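PDB 2GU1: peptidoglycan DD-endopeptidase ShyB from Vibrio cholerae, which cleaves the peptide cross-links between peptidoglycan strands as a zinc-dependent endopeptidase, probably allowing new glycan to be inserted as the cell wall expands. Local coordinates for residues A[245-250]-A[268-273]. Residues are numbered along the deposited sequence; the frame is centred on the assembly and turned at random.
Sequences VYSTGD and IEHNSV
His-270 and Asp-250 join two turns of the antiparallel beta fold of the M23 peptidase domain: 245-250 leads from strand 244-246 into strand 251-259, while the segment 268-273 leaves strand 265-269 for strand 274-281. His-270 ND1 donates a hydrogen bond to Asp-250 O (2.9 Å, N-H...O angle 157°). The acceptor lies in the imidazole plane, whereas the donor stands above the carbonyl plane. On the same carbonyl oxygen, His-270 CA makes a CA-H...O contact of 3.4 Å. NE2 is hydrogen-bonded to Thr-276 OG1, so partners at both ring nitrogens restrain the ring's rotation. A carbonyl can only accept, so ND1 is probably the protonated nitrogen in this bond.

The carboxylate of Asp-250 serves another part of the structure, forming a salt bridge with Arg-199, while its backbone oxygen makes this contact.

Nonpolar packing adds to this: Ile-268 CD1 rests against Ser-247 CB at 3.7 Å, and the Ile-268 side chain also touches Ile-298 of strand 297-300. Phe-201 meets the imidazole with ring planes inclined by about 55°.

Within the first turn, Ser-247 OG, anti to its backbone N (chi1 173°), donates to Gly-249 O in the carbonyl plane, on a lone pair. That same hydroxyl oxygen lies in the imidazole plane at the ring edge, 3.6 Å from His-270 CE1.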
ATOM      1  N   VAL A 245     -12.573 -13.892  -7.794  1.00 21.25           N
ATOM      2  CA  VAL A 245     -11.848 -12.625  -7.841  1.00 21.67           C
ATOM      3  C   VAL A 245     -10.400 -13.012  -8.097  1.00 22.53           C
ATOM      4  O   VAL A 245      -9.886 -13.921  -7.448  1.00 21.56           O
ATOM      5  CB  VAL A 245     -11.954 -11.875  -6.485  1.00 21.43           C
ATOM      6  CG1 VAL A 245     -11.107 -10.615  -6.501  1.00 19.48           C
ATOM      7  CG2 VAL A 245     -13.405 -11.533  -6.204  1.00 23.80           C
ATOM      8  N   TYR A 246      -9.753 -12.339  -9.045  1.00 22.21           N
ATOM      9  CA  TYR A 246      -8.375 -12.657  -9.393  1.00 24.04           C
ATOM     10  C   TYR A 246      -7.437 -11.475  -9.213  1.00 24.54           C
ATOM     11  O   TYR A 246      -7.849 -10.326  -9.360  1.00 25.52           O
ATOM     12  CB  TYR A 246      -8.291 -13.085 -10.853  1.00 25.93           C
ATOM     13  CG  TYR A 246      -9.307 -14.126 -11.248  1.00 30.25           C
ATOM     14  CD1 TYR A 246      -9.038 -15.486 -11.099  1.00 29.53           C
ATOM     15  CD2 TYR A 246     -10.542 -13.748 -11.774  1.00 29.10           C
ATOM     16  CE1 TYR A 246      -9.978 -16.449 -11.474  1.00 32.44           C
ATOM     17  CE2 TYR A 246     -11.489 -14.702 -12.150  1.00 32.76           C
ATOM     18  CZ  TYR A 246     -11.199 -16.045 -12.000  1.00 32.24           C
ATOM     19  OH  TYR A 246     -12.118 -16.983 -12.403  1.00 34.34           O
ATOM     20  N   SER A 247      -6.172 -11.771  -8.924  1.00 24.44           N
ATOM     21  CA  SER A 247      -5.168 -10.721  -8.777  1.00 24.96           C
ATOM     22  C   SER A 247      -4.885 -10.182 -10.168  1.00 25.33           C
ATOM     23  O   SER A 247      -4.793 -10.947 -11.131  1.00 24.70           O
ATOM     24  CB  SER A 247      -3.868 -11.274  -8.184  1.00 24.99           C
ATOM     25  OG  SER A 247      -2.844 -10.279  -8.193  1.00 25.62           O
ATOM     26  N   THR A 248      -4.755  -8.866 -10.280  1.00 22.99           N
ATOM     27  CA  THR A 248      -4.478  -8.254 -11.570  1.00 22.82           C
ATOM     28  C   THR A 248      -2.980  -8.259 -11.872  1.00 23.72           C
ATOM     29  O   THR A 248      -2.542  -7.740 -12.901  1.00 25.10           O
ATOM     30  CB  THR A 248      -5.006  -6.816 -11.609  1.00 24.50           C
ATOM     31  OG1 THR A 248      -4.592  -6.122 -10.422  1.00 23.26           O
ATOM     32  CG2 THR A 248      -6.533  -6.819 -11.683  1.00 21.45           C
ATOM     33  N   GLY A 249      -2.192  -8.845 -10.977  1.00 22.18           N
ATOM     34  CA  GLY A 249      -0.758  -8.889 -11.214  1.00 24.62           C
ATOM     35  C   GLY A 249       0.021  -9.816 -10.301  1.00 27.33           C
ATOM     36  O   GLY A 249      -0.485 -10.271  -9.272  1.00 24.14           O
ATOM     37  N   ASP A 250       1.264 -10.109 -10.684  1.00 29.79           N
ATOM     38  CA  ASP A 250       2.112 -10.957  -9.865  1.00 33.18           C
ATOM     39  C   ASP A 250       2.371 -10.166  -8.591  1.00 34.11           C
ATOM     40  O   ASP A 250       2.427  -8.934  -8.624  1.00 36.72           O
ATOM     41  CB  ASP A 250       3.449 -11.245 -10.566  1.00 34.38           C
ATOM     42  CG  ASP A 250       3.271 -11.904 -11.923  1.00 37.16           C
ATOM     43  OD1 ASP A 250       2.402 -12.790 -12.056  1.00 37.19           O
ATOM     44  OD2 ASP A 250       4.013 -11.544 -12.859  1.00 39.80           O
ATOM     45  N   ILE A 268      -2.563  -6.783  -2.077  1.00 24.15           N
ATOM     46  CA  ILE A 268      -1.432  -7.447  -2.688  1.00 24.87           C
ATOM     47  C   ILE A 268      -0.418  -6.395  -3.097  1.00 25.53           C
ATOM     48  O   ILE A 268      -0.786  -5.330  -3.591  1.00 25.96           O
ATOM     49  CB  ILE A 268      -1.877  -8.254  -3.940  1.00 24.63           C
ATOM     50  CG1 ILE A 268      -2.768  -9.427  -3.507  1.00 25.79           C
ATOM     51  CG2 ILE A 268      -0.663  -8.752  -4.714  1.00 24.52           C
ATOM     52  CD1 ILE A 268      -3.278 -10.267  -4.660  1.00 28.27           C
ATOM     53  N   GLU A 269       0.857  -6.675  -2.852  1.00 27.80           N
ATOM     54  CA  GLU A 269       1.911  -5.756  -3.244  1.00 28.98           C
ATOM     55  C   GLU A 269       2.539  -6.375  -4.478  1.00 28.25           C
ATOM     56  O   GLU A 269       3.050  -7.495  -4.434  1.00 29.03           O
ATOM     57  CB  GLU A 269       2.945  -5.597  -2.128  1.00 33.07           C
ATOM     58  CG  GLU A 269       4.107  -4.697  -2.509  1.00 36.93           C
ATOM     59  CD  GLU A 269       4.962  -4.303  -1.315  1.00 41.70           C
ATOM     60  OE1 GLU A 269       5.397  -5.209  -0.570  1.00 43.17           O
ATOM     61  OE2 GLU A 269       5.200  -3.087  -1.123  1.00 43.91           O
ATOM     62  N   HIS A 270       2.473  -5.647  -5.586  1.00 27.97           N
ATOM     63  CA  HIS A 270       2.998  -6.115  -6.857  1.00 28.45           C
ATOM     64  C   HIS A 270       4.472  -5.780  -7.028  1.00 29.71           C
ATOM     65  O   HIS A 270       5.241  -6.589  -7.549  1.00 26.51           O
ATOM     66  CB  HIS A 270       2.162  -5.517  -7.979  1.00 24.77           C
ATOM     67  CG  HIS A 270       0.711  -5.862  -7.867  1.00 26.62           C
ATOM     68  ND1 HIS A 270       0.246  -7.153  -8.002  1.00 28.06           N
ATOM     69  CD2 HIS A 270      -0.367  -5.104  -7.558  1.00 25.90           C
ATOM     70  CE1 HIS A 270      -1.056  -7.175  -7.780  1.00 28.94           C
ATOM     71  NE2 HIS A 270      -1.453  -5.945  -7.507  1.00 27.72           N
ATOM     72  N   ASN A 271       4.851  -4.580  -6.600  1.00 28.18           N
ATOM     73  CA  ASN A 271       6.245  -4.152  -6.651  1.00 29.54           C
ATOM     74  C   ASN A 271       6.401  -2.939  -5.738  1.00 29.67           C
ATOM     75  O   ASN A 271       5.498  -2.634  -4.964  1.00 29.17           O
ATOM     76  CB  ASN A 271       6.686  -3.846  -8.093  1.00 29.81           C
ATOM     77  CG  ASN A 271       6.078  -2.571  -8.650  1.00 28.98           C
ATOM     78  OD1 ASN A 271       5.258  -1.920  -8.009  1.00 30.16           O
ATOM     79  ND2 ASN A 271       6.488  -2.209  -9.865  1.00 29.03           N
ATOM     80  N   SER A 272       7.538  -2.258  -5.812  1.00 31.11           N
ATOM     81  CA  SER A 272       7.790  -1.103  -4.957  1.00 31.12           C
ATOM     82  C   SER A 272       6.796   0.052  -5.106  1.00 31.03           C
ATOM     83  O   SER A 272       6.692   0.904  -4.221  1.00 30.17           O
ATOM     84  CB  SER A 272       9.209  -0.574  -5.209  1.00 33.11           C
ATOM     85  OG  SER A 272       9.423  -0.319  -6.591  1.00 35.00           O
ATOM     86  N   VAL A 273       6.049   0.064  -6.205  1.00 28.00           N
ATOM     87  CA  VAL A 273       5.112   1.147  -6.473  1.00 26.89           C
ATOM     88  C   VAL A 273       3.620   0.783  -6.408  1.00 26.47           C
ATOM     89  O   VAL A 273       2.810   1.545  -5.872  1.00 27.21           O
ATOM     90  CB  VAL A 273       5.418   1.750  -7.876  1.00 26.69           C
ATOM     91  CG1 VAL A 273       4.412   2.825  -8.232  1.00 27.07           C
ATOM     92  CG2 VAL A 273       6.849   2.313  -7.901  1.00 26.42           C
TER